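Local coordinates for protein sulfurtransferase (Azotobacter vinelandii, PDB 1E0C) that probably catalyses the transfer of a sulfur atom from thiosulfate to cyanide, as a rhodanese with two rhodanese-like domains, at residues A[2-7]-A[109-114]; A[10-15]-A[204-209]; A[39-44]-A[118-123]. All coordinates share one frame; numbering follows the deposited sequence.

Contact 1 of 3, residues A[2-7]-A[109-114]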
loop_
_atom_site.group_PDB
_atom_site.type_symbol
_atom_site.label_atom_id
_atom_site.label_comp_id
_atom_site.label_asym_id
_atom_site.label_seq_id
_atom_site.Cartn_x
_atom_site.Cartn_y
_atom_site.Cartn_z
ATOM N N ASP A 2 12.287 -16.421 -9.293
ATOM C CA ASP A 2 13.493 -16.335 -10.079
ATOM C C ASP A 2 14.541 -15.390 -9.516
ATOM O O ASP A 2 14.981 -15.555 -8.377
ATOM C CB ASP A 2 13.190 -16.029 -11.543
ATOM C CG ASP A 2 12.341 -17.100 -12.202
ATOM O OD1 ASP A 2 12.557 -18.295 -11.911
ATOM O OD2 ASP A 2 11.459 -16.746 -13.013
ATOM N N ASP A 3 14.945 -14.394 -10.289
ATOM C CA ASP A 3 16.024 -13.480 -9.993
ATOM C C ASP A 3 15.837 -12.656 -8.728
ATOM O O ASP A 3 16.785 -12.019 -8.255
ATOM C CB ASP A 3 16.223 -12.515 -11.175
ATOM C CG ASP A 3 17.678 -12.205 -11.448
ATOM O OD1 ASP A 3 18.539 -12.576 -10.623
ATOM O OD2 ASP A 3 17.968 -11.593 -12.501
ATOM N N PHE A 4 14.626 -12.613 -8.206
ATOM C CA PHE A 4 14.270 -11.804 -7.058
ATOM C C PHE A 4 14.054 -12.631 -5.795
ATOM O O PHE A 4 13.866 -12.072 -4.713
ATOM C CB PHE A 4 12.954 -11.060 -7.368
ATOM C CG PHE A 4 13.127 -9.918 -8.327
ATOM C CD1 PHE A 4 13.138 -10.154 -9.694
ATOM C CD2 PHE A 4 13.272 -8.620 -7.870
ATOM C CE1 PHE A 4 13.286 -9.105 -10.583
ATOM C CE2 PHE A 4 13.424 -7.571 -8.757
ATOM C CZ PHE A 4 13.432 -7.819 -10.114
ATOM N N ALA A 5 14.019 -13.949 -5.931
ATOM C CA ALA A 5 13.702 -14.848 -4.840
ATOM C C ALA A 5 14.578 -14.713 -3.610
ATOM O O ALA A 5 14.094 -14.948 -2.495
ATOM C CB ALA A 5 13.675 -16.291 -5.328
ATOM N N SER A 6 15.835 -14.304 -3.749
ATOM C CA SER A 6 16.706 -14.186 -2.579
ATOM C C SER A 6 16.454 -12.911 -1.790
ATOM O O SER A 6 16.983 -12.745 -0.689
ATOM C CB SER A 6 18.173 -14.226 -3.030
ATOM O OG SER A 6 18.457 -13.099 -3.843
ATOM N N LEU A 7 15.736 -11.951 -2.364
ATOM C CA LEU A 7 15.546 -10.656 -1.725
ATOM C C LEU A 7 14.361 -10.634 -0.765
ATOM O O LEU A 7 13.363 -11.319 -0.970
ATOM C CB LEU A 7 15.333 -9.572 -2.788
ATOM C CG LEU A 7 16.447 -9.420 -3.830
ATOM C CD1 LEU A 7 15.957 -8.556 -4.988
ATOM C CD2 LEU A 7 17.677 -8.792 -3.185
ATOM N N ARG A 109 4.418 -13.211 -5.275
ATOM C CA ARG A 109 5.757 -12.636 -5.389
ATOM C C ARG A 109 5.756 -11.172 -5.733
ATOM O O ARG A 109 5.299 -10.749 -6.793
ATOM C CB ARG A 109 6.563 -13.477 -6.411
ATOM C CG ARG A 109 6.536 -14.931 -5.950
ATOM C CD ARG A 109 7.277 -15.894 -6.847
ATOM N NE ARG A 109 7.548 -17.137 -6.119
ATOM C CZ ARG A 109 7.725 -18.329 -6.665
ATOM N NH1 ARG A 109 7.684 -18.478 -7.982
ATOM N NH2 ARG A 109 7.963 -19.384 -5.895
ATOM N N TYR A 110 6.255 -10.355 -4.799
ATOM C CA TYR A 110 6.334 -8.924 -5.019
ATOM C C TYR A 110 7.312 -8.264 -4.049
ATOM O O TYR A 110 7.726 -8.826 -3.037
ATOM C CB TYR A 110 4.977 -8.238 -4.923
ATOM C CG TYR A 110 4.222 -8.523 -3.644
ATOM C CD1 TYR A 110 4.650 -7.996 -2.432
ATOM C CD2 TYR A 110 3.081 -9.313 -3.658
ATOM C CE1 TYR A 110 3.957 -8.264 -1.265
ATOM C CE2 TYR A 110 2.383 -9.588 -2.492
ATOM C CZ TYR A 110 2.825 -9.047 -1.302
ATOM O OH TYR A 110 2.144 -9.315 -0.134
ATOM N N HIS A 111 7.766 -7.088 -4.457
ATOM C CA HIS A 111 8.719 -6.303 -3.690
ATOM C C HIS A 111 8.320 -4.834 -3.730
ATOM O O HIS A 111 7.703 -4.371 -4.693
ATOM C CB HIS A 111 10.139 -6.424 -4.297
ATOM C CG HIS A 111 10.613 -7.846 -4.308
ATOM N ND1 HIS A 111 11.243 -8.422 -3.229
ATOM C CD2 HIS A 111 10.450 -8.826 -5.232
ATOM C CE1 HIS A 111 11.469 -9.704 -3.486
ATOM N NE2 HIS A 111 10.982 -9.975 -4.685
ATOM N N TYR A 112 8.715 -4.117 -2.690
ATOM C CA TYR A 112 8.577 -2.680 -2.631
ATOM C C TYR A 112 9.963 -2.046 -2.806
ATOM O O TYR A 112 10.915 -2.503 -2.173
ATOM C CB TYR A 112 8.042 -2.228 -1.259
ATOM C CG TYR A 112 8.125 -0.728 -1.075
ATOM C CD1 TYR A 112 7.488 0.120 -1.965
ATOM C CD2 TYR A 112 8.841 -0.159 -0.023
ATOM C CE1 TYR A 112 7.530 1.488 -1.827
ATOM C CE2 TYR A 112 8.889 1.214 0.128
ATOM C CZ TYR A 112 8.241 2.035 -0.773
ATOM O OH TYR A 112 8.295 3.400 -0.647
ATOM N N LEU A 113 10.046 -1.070 -3.700
ATOM C CA LEU A 113 11.308 -0.345 -3.874
ATOM C C LEU A 113 11.426 0.696 -2.759
ATOM O O LEU A 113 10.693 1.683 -2.731
ATOM C CB LEU A 113 11.334 0.376 -5.231
ATOM C CG LEU A 113 12.566 1.270 -5.451
ATOM C CD1 LEU A 113 13.827 0.406 -5.431
ATOM C CD2 LEU A 113 12.453 2.023 -6.768
ATOM N N ASN A 114 12.333 0.447 -1.819
ATOM C CA ASN A 114 12.477 1.341 -0.666
ATOM C C ASN A 114 12.723 2.779 -1.065
ATOM O O ASN A 114 13.697 3.086 -1.760
ATOM C CB ASN A 114 13.628 0.829 0.215
ATOM C CG ASN A 114 13.435 1.220 1.672
ATOM O OD1 ASN A 114 12.405 1.774 2.040
ATOM N ND2 ASN A 114 14.429 0.919 2.501
#

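Contact 2 of 3, residues A[10-15]-A[204-209]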
loop_
_atom_site.group_PDB
_atom_site.type_symbol
_atom_site.label_atom_id
_atom_site.label_comp_id
_atom_site.label_asym_id
_atom_site.label_seq_id
_atom_site.Cartn_x
_atom_site.Cartn_y
_atom_site.Cartn_z
ATOM N N VAL A 10 11.131 -5.574 0.992
ATOM C CA VAL A 10 11.607 -4.216 0.719
ATOM C C VAL A 10 13.020 -4.278 0.154
ATOM O O VAL A 10 13.910 -4.860 0.781
ATOM C CB VAL A 10 11.571 -3.357 1.990
ATOM C CG1 VAL A 10 12.226 -2.005 1.774
ATOM C CG2 VAL A 10 10.131 -3.187 2.477
ATOM N N ILE A 11 13.174 -3.868 -1.105
ATOM C CA ILE A 11 14.491 -3.926 -1.744
ATOM C C ILE A 11 15.022 -2.533 -2.003
ATOM O O ILE A 11 14.288 -1.549 -1.958
ATOM C CB ILE A 11 14.424 -4.735 -3.056
ATOM C CG1 ILE A 11 13.637 -3.959 -4.117
ATOM C CG2 ILE A 11 13.764 -6.081 -2.782
ATOM C CD1 ILE A 11 13.549 -4.684 -5.454
ATOM N N GLU A 12 16.325 -2.419 -2.280
ATOM C CA GLU A 12 16.906 -1.100 -2.521
ATOM C C GLU A 12 17.025 -0.845 -4.025
ATOM O O GLU A 12 17.007 -1.777 -4.826
ATOM C CB GLU A 12 18.305 -1.053 -1.875
ATOM C CG GLU A 12 18.268 -1.263 -0.357
ATOM C CD GLU A 12 17.603 -0.108 0.364
ATOM O OE1 GLU A 12 17.753 1.037 -0.102
ATOM O OE2 GLU A 12 16.922 -0.317 1.395
ATOM N N PRO A 13 17.196 0.406 -4.396
ATOM C CA PRO A 13 17.399 0.789 -5.788
ATOM C C PRO A 13 18.481 -0.027 -6.462
ATOM O O PRO A 13 18.319 -0.455 -7.609
ATOM C CB PRO A 13 17.766 2.262 -5.695
ATOM C CG PRO A 13 17.023 2.737 -4.480
ATOM C CD PRO A 13 17.160 1.591 -3.500
ATOM N N ALA A 14 19.618 -0.250 -5.787
ATOM C CA ALA A 14 20.678 -1.064 -6.366
ATOM C C ALA A 14 20.193 -2.452 -6.749
ATOM O O ALA A 14 20.618 -2.991 -7.776
ATOM C CB ALA A 14 21.866 -1.184 -5.410
ATOM N N ASP A 15 19.365 -3.062 -5.897
ATOM C CA ASP A 15 18.871 -4.406 -6.173
ATOM C C ASP A 15 18.000 -4.412 -7.434
ATOM O O ASP A 15 18.049 -5.347 -8.226
ATOM C CB ASP A 15 18.010 -4.921 -5.013
ATOM C CG ASP A 15 18.754 -4.952 -3.693
ATOM O OD1 ASP A 15 19.933 -5.361 -3.694
ATOM O OD2 ASP A 15 18.141 -4.582 -2.672
ATOM N N ALA A 204 15.812 9.764 1.629
ATOM C CA ALA A 204 14.999 9.762 0.419
ATOM C C ALA A 204 13.686 9.019 0.578
ATOM O O ALA A 204 13.244 8.299 -0.320
ATOM C CB ALA A 204 15.798 9.206 -0.759
ATOM N N LEU A 205 13.044 9.158 1.737
ATOM C CA LEU A 205 11.748 8.592 2.024
ATOM C C LEU A 205 11.712 7.083 2.101
ATOM O O LEU A 205 10.641 6.480 2.077
ATOM C CB LEU A 205 10.656 9.141 1.101
ATOM C CG LEU A 205 10.464 10.667 1.149
ATOM C CD1 LEU A 205 9.415 11.112 0.147
ATOM C CD2 LEU A 205 10.073 11.105 2.563
ATOM N N ARG A 206 12.861 6.450 2.348
ATOM C CA ARG A 206 12.866 5.027 2.680
ATOM C C ARG A 206 12.121 4.857 4.018
ATOM O O ARG A 206 11.934 5.833 4.744
ATOM C CB ARG A 206 14.285 4.492 2.846
ATOM C CG ARG A 206 15.072 4.369 1.534
ATOM C CD ARG A 206 16.474 3.850 1.864
ATOM N NE ARG A 206 17.284 3.640 0.674
ATOM C CZ ARG A 206 17.765 4.574 -0.125
ATOM N NH1 ARG A 206 17.550 5.867 0.060
ATOM N NH2 ARG A 206 18.504 4.184 -1.175
ATOM N N ILE A 207 11.738 3.626 4.284
ATOM C CA ILE A 207 11.116 3.294 5.578
ATOM C C ILE A 207 12.186 3.474 6.657
ATOM O O ILE A 207 13.328 3.074 6.417
ATOM C CB ILE A 207 10.619 1.845 5.561
ATOM C CG1 ILE A 207 9.452 1.703 4.569
ATOM C CG2 ILE A 207 10.180 1.387 6.945
ATOM C CD1 ILE A 207 9.284 0.293 4.045
ATOM N N ARG A 208 11.872 4.178 7.736
ATOM C CA ARG A 208 12.889 4.403 8.777
ATOM C C ARG A 208 13.424 3.087 9.297
ATOM O O ARG A 208 12.710 2.095 9.426
ATOM C CB ARG A 208 12.303 5.242 9.911
ATOM C CG ARG A 208 11.082 4.589 10.561
ATOM C CD ARG A 208 10.348 5.645 11.392
ATOM N NE ARG A 208 11.175 6.095 12.511
ATOM C CZ ARG A 208 10.820 7.064 13.346
ATOM N NH1 ARG A 208 9.688 7.723 13.157
ATOM N NH2 ARG A 208 11.592 7.377 14.384
ATOM N N THR A 209 14.737 3.026 9.590
ATOM C CA THR A 209 15.307 1.735 9.962
ATOM C C THR A 209 14.920 1.292 11.368
ATOM O O THR A 209 15.022 0.094 11.662
ATOM C CB THR A 209 16.847 1.740 9.842
ATOM O OG1 THR A 209 17.356 2.791 10.670
ATOM C CG2 THR A 209 17.244 1.996 8.393
#

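Contact 3 of 3, residues A[39-44]-A[118-123]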
loop_
_atom_site.group_PDB
_atom_site.type_symbol
_atom_site.label_atom_id
_atom_site.label_comp_id
_atom_site.label_asym_id
_atom_site.label_seq_id
_atom_site.Cartn_x
_atom_site.Cartn_y
_atom_site.Cartn_z
ATOM N N GLY A 39 10.051 11.063 -16.578
ATOM C CA GLY A 39 11.088 10.031 -16.550
ATOM C C GLY A 39 10.766 8.998 -15.476
ATOM O O GLY A 39 10.465 9.368 -14.342
ATOM N N HIS A 40 10.713 7.734 -15.869
ATOM C CA HIS A 40 10.387 6.667 -14.929
ATOM C C HIS A 40 11.522 5.659 -14.879
ATOM O O HIS A 40 12.434 5.701 -15.709
ATOM C CB HIS A 40 9.052 6.013 -15.278
ATOM C CG HIS A 40 8.933 5.608 -16.720
ATOM N ND1 HIS A 40 8.291 6.399 -17.648
ATOM C CD2 HIS A 40 9.350 4.506 -17.382
ATOM C CE1 HIS A 40 8.346 5.813 -18.832
ATOM N NE2 HIS A 40 8.975 4.659 -18.704
ATOM N N ILE A 41 11.458 4.731 -13.924
ATOM C CA ILE A 41 12.481 3.672 -13.885
ATOM C C ILE A 41 12.302 2.798 -15.120
ATOM O O ILE A 41 11.170 2.504 -15.517
ATOM C CB ILE A 41 12.318 2.854 -12.588
ATOM C CG1 ILE A 41 12.522 3.812 -11.390
ATOM C CG2 ILE A 41 13.330 1.719 -12.540
ATOM C CD1 ILE A 41 12.324 3.116 -10.051
ATOM N N PRO A 42 13.377 2.481 -15.822
ATOM C CA PRO A 42 13.283 1.789 -17.099
ATOM C C PRO A 42 12.428 0.543 -17.054
ATOM O O PRO A 42 12.618 -0.352 -16.227
ATOM C CB PRO A 42 14.743 1.468 -17.434
ATOM C CG PRO A 42 15.471 2.635 -16.836
ATOM C CD PRO A 42 14.780 2.851 -15.496
ATOM N N GLY A 43 11.434 0.476 -17.949
ATOM C CA GLY A 43 10.582 -0.708 -18.026
ATOM C C GLY A 43 9.351 -0.587 -17.132
ATOM O O GLY A 43 8.467 -1.449 -17.170
ATOM N N ALA A 44 9.274 0.490 -16.355
ATOM C CA ALA A 44 8.131 0.677 -15.462
ATOM C C ALA A 44 6.843 0.901 -16.262
ATOM O O ALA A 44 6.846 1.545 -17.310
ATOM C CB ALA A 44 8.328 1.876 -14.545
ATOM N N THR A 118 11.863 8.572 -5.230
ATOM C CA THR A 118 12.661 9.533 -4.466
ATOM C C THR A 118 14.071 8.981 -4.250
ATOM O O THR A 118 15.046 9.665 -4.558
ATOM C CB THR A 118 12.010 9.800 -3.093
ATOM O OG1 THR A 118 10.603 9.997 -3.311
ATOM C CG2 THR A 118 12.587 11.059 -2.459
ATOM N N ALA A 119 14.167 7.742 -3.796
ATOM C CA ALA A 119 15.469 7.121 -3.546
ATOM C C ALA A 119 16.203 6.842 -4.852
ATOM O O ALA A 119 17.415 7.043 -4.957
ATOM C CB ALA A 119 15.280 5.840 -2.742
ATOM N N TRP A 120 15.468 6.408 -5.869
ATOM C CA TRP A 120 16.038 6.186 -7.196
ATOM C C TRP A 120 16.682 7.468 -7.722
ATOM O O TRP A 120 17.843 7.453 -8.142
ATOM C CB TRP A 120 14.939 5.736 -8.173
ATOM C CG TRP A 120 15.454 5.248 -9.496
ATOM C CD1 TRP A 120 15.596 5.982 -10.639
ATOM C CD2 TRP A 120 15.846 3.910 -9.823
ATOM N NE1 TRP A 120 16.082 5.179 -11.650
ATOM C CE2 TRP A 120 16.215 3.902 -11.185
ATOM C CE3 TRP A 120 15.923 2.713 -9.101
ATOM C CZ2 TRP A 120 16.680 2.752 -11.816
ATOM C CZ3 TRP A 120 16.361 1.569 -9.733
ATOM C CH2 TRP A 120 16.745 1.597 -11.088
ATOM N N LEU A 121 15.942 8.574 -7.677
ATOM C CA LEU A 121 16.468 9.845 -8.169
ATOM C C LEU A 121 17.612 10.356 -7.297
ATOM O O LEU A 121 18.576 10.946 -7.803
ATOM C CB LEU A 121 15.385 10.907 -8.248
ATOM C CG LEU A 121 14.230 10.691 -9.232
ATOM C CD1 LEU A 121 13.086 11.643 -8.904
ATOM C CD2 LEU A 121 14.705 10.905 -10.664
ATOM N N ALA A 122 17.508 10.138 -5.985
ATOM C CA ALA A 122 18.554 10.629 -5.085
ATOM C C ALA A 122 19.900 10.006 -5.448
ATOM O O ALA A 122 20.944 10.611 -5.200
ATOM C CB ALA A 122 18.214 10.364 -3.631
ATOM N N GLU A 123 19.869 8.789 -5.974
ATOM C CA GLU A 123 21.078 8.073 -6.346
ATOM C C GLU A 123 21.414 8.257 -7.822
ATOM O O GLU A 123 22.320 7.613 -8.338
ATOM C CB GLU A 123 20.964 6.595 -5.965
ATOM C CG GLU A 123 20.891 6.403 -4.459
ATOM C CD GLU A 123 20.754 4.996 -3.952
ATOM O OE1 GLU A 123 20.581 4.018 -4.709
ATOM O OE2 GLU A 123 20.821 4.840 -2.700
#

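Contact 1 of 3, residues A[2-7]-A[109-114]
Phe4 and Leu7 close on the imidazole of His111, and most of the shared surface is made by these three residues. The van der Waals part is led by Phe4, whose CB lies 3.5 Å from His111 NE2. Its ring also takes part: Phe4 CD2 is 3.9 Å from His111 CD2. The two ring centroids are 5.5 Å apart with planes inclined at 33°, a geometry that fits neither a stack nor a T-shaped pair. Leu7 adds its CB, 3.9 Å from His111 CE1, so Phe4 takes the CD2/NE2 side of the ring and Leu7 its CE1 corner. In His111, CG lies beside the backbone N and anti to the carbonyl carbon (chi1 -60°), which carries the ring out from the strand into this corner.

The polar part is made by carbonyls. Leu7 O sits in the plane of the imidazole at its edge, 3.5 Å from His111 CE1, an approach consistent with a weak C-H...O attraction. Phe4 O approaches from above the ring plane, 3.6 Å from His111 CE1 and NE2 alike. That carbonyl is held by the type I turn from Phe4 to Leu7, in which Leu7 N donates to Phe4 O at 3.0 Å. The strongest polar partner of the imidazole is Pro8 O, just past the turn, which takes a hydrogen bond from ND1 and so helps to fix the ring's rotation.

Side-chain direction alternates along strand 110-113. Tyr110 and Tyr112 pack on helix 93-104, whereas His111 meets the N-terminal loop, and Phe4 reaches on to Val83 and Val85 of the next strand. An N-terminal segment thus lies over one face of a parallel sheet whose other face carries a helix, within the alpha/beta rhodanese fold.

Contact 2 of 3, residues A[10-15]-A[204-209]
Glu12 and Arg206 form a salt bridge between the two rhodanese-like parts of the chain, joining the start of helix 13-17 to the short strand 206-207, with a separate small apolar contact between Val10 and Ile207 further along. Arg206 NE donates to Glu12 OE1 at 2.8 Å, and the N-H...O angle of 174° makes the bond almost straight. OE1 accepts it on its syn lone pair, and the carboxylate and guanidinium planes differ by only 4°, so the two groups meet edge to edge. Arg206 NH2 adds a weak second bond to the same Glu12 OE1 at 3.4 Å; one oxygen therefore takes both donors. The arginine chain runs extended from CG to NE, while the glutamate folds at chi2 (-68°), which turns its carboxylate across the arginine's path.

Each sequence half belongs to a rhodanese-type alpha/beta unit with a parallel sheet, and this bridge spans the interface between them. Glu12 is also the N-cap of helix 13-17: its backbone N donates to Asp15 OD2 at 2.9 Å, so the backbone bearing the carboxylate is itself held. The helix start continues into Pro13, whose CD rests 3.7 Å from Arg206 NH2, obliquely to the guanidinium.

Second partners grip both charges. Glu12 OE2 accepts from Asn114 ND2, while Arg206 reaches Glu123 OE2 through NH2 and Arg203 O through NH1. The two carboxylates probably balance the charge of this buried guanidinium. Some way along the interface the apolar pair approaches obliquely, Val10 CG2 and Ile207 CD1 being 3.9 Å apart; helix 235-245 borders it, with Ala245 touching Val10 and Ile242 touching Ile207.

Contact 3 of 3, residues A[39-44]-A[118-123]
Ile41 lies flat over one face of the Trp120 indole, a CH-pi contact that joins the loop before strand 45-46 to helix 116-122 in the first rhodanese-like alpha/beta unit. The evidence is the position of Ile41 CG1, 3.6 Å from the centroid of the five-membered ring and only 5° off its normal. The CG2 branch and the CD1 end of the longer arm extend the overlap across the six-membered ring: Ile41 CG2 is 3.6 Å from Trp120 CZ2, and Ile41 CD1 lies 3.7 Å from Trp120 CE3. Thus the whole side chain, not one methyl, is spread on the indole.

Trp120 reaches the loop because CG is anti to the backbone N (chi1 -170°), which throws the ring out from the helix. The indole N-H helps to fix its rotation, since NE1 is hydrogen-bonded to Pro126 O, and Pro13, Leu16 and Gln17 of helix 13-17 also touch the ring. An alanine at Trp120 would remove the indole, and the Ile41 side chain would probably face a gap while Pro126 O lost its N-H partner.

Ile41 also opens a type II turn that ends at Ala44, with Ala44 N donating to Ile41 O at 2.9 Å. Pro42, the second residue of the turn, adds a smaller, oblique contact: its CD lies 4.1 Å from Trp120 CZ2.

In the fold
Contacts 1 and 3 are buried and largely apolar, whereas contact 2 is only partly buried and rests mainly on charge. Contacts 1 and 3 serve the same domain: contact 1 brings the N-terminal loop onto strand 110-113, and contact 3 joins a loop to helix 116-122, which follows that strand. They meet where Leu113 CD2 lies 3.5 Å from Ile41 CD1. Contact 2 uses strand 10-11, the sheet neighbour of 110-113, and the start of helix 13-17, but reaches across to the other domain. Its arginine ties it to contact 3 through the salt bridge of Arg206 NH2 to Glu123 OE2 at 2.9 Å. The chief interaction is ring packing in 1 and 3, an ion pair in 2.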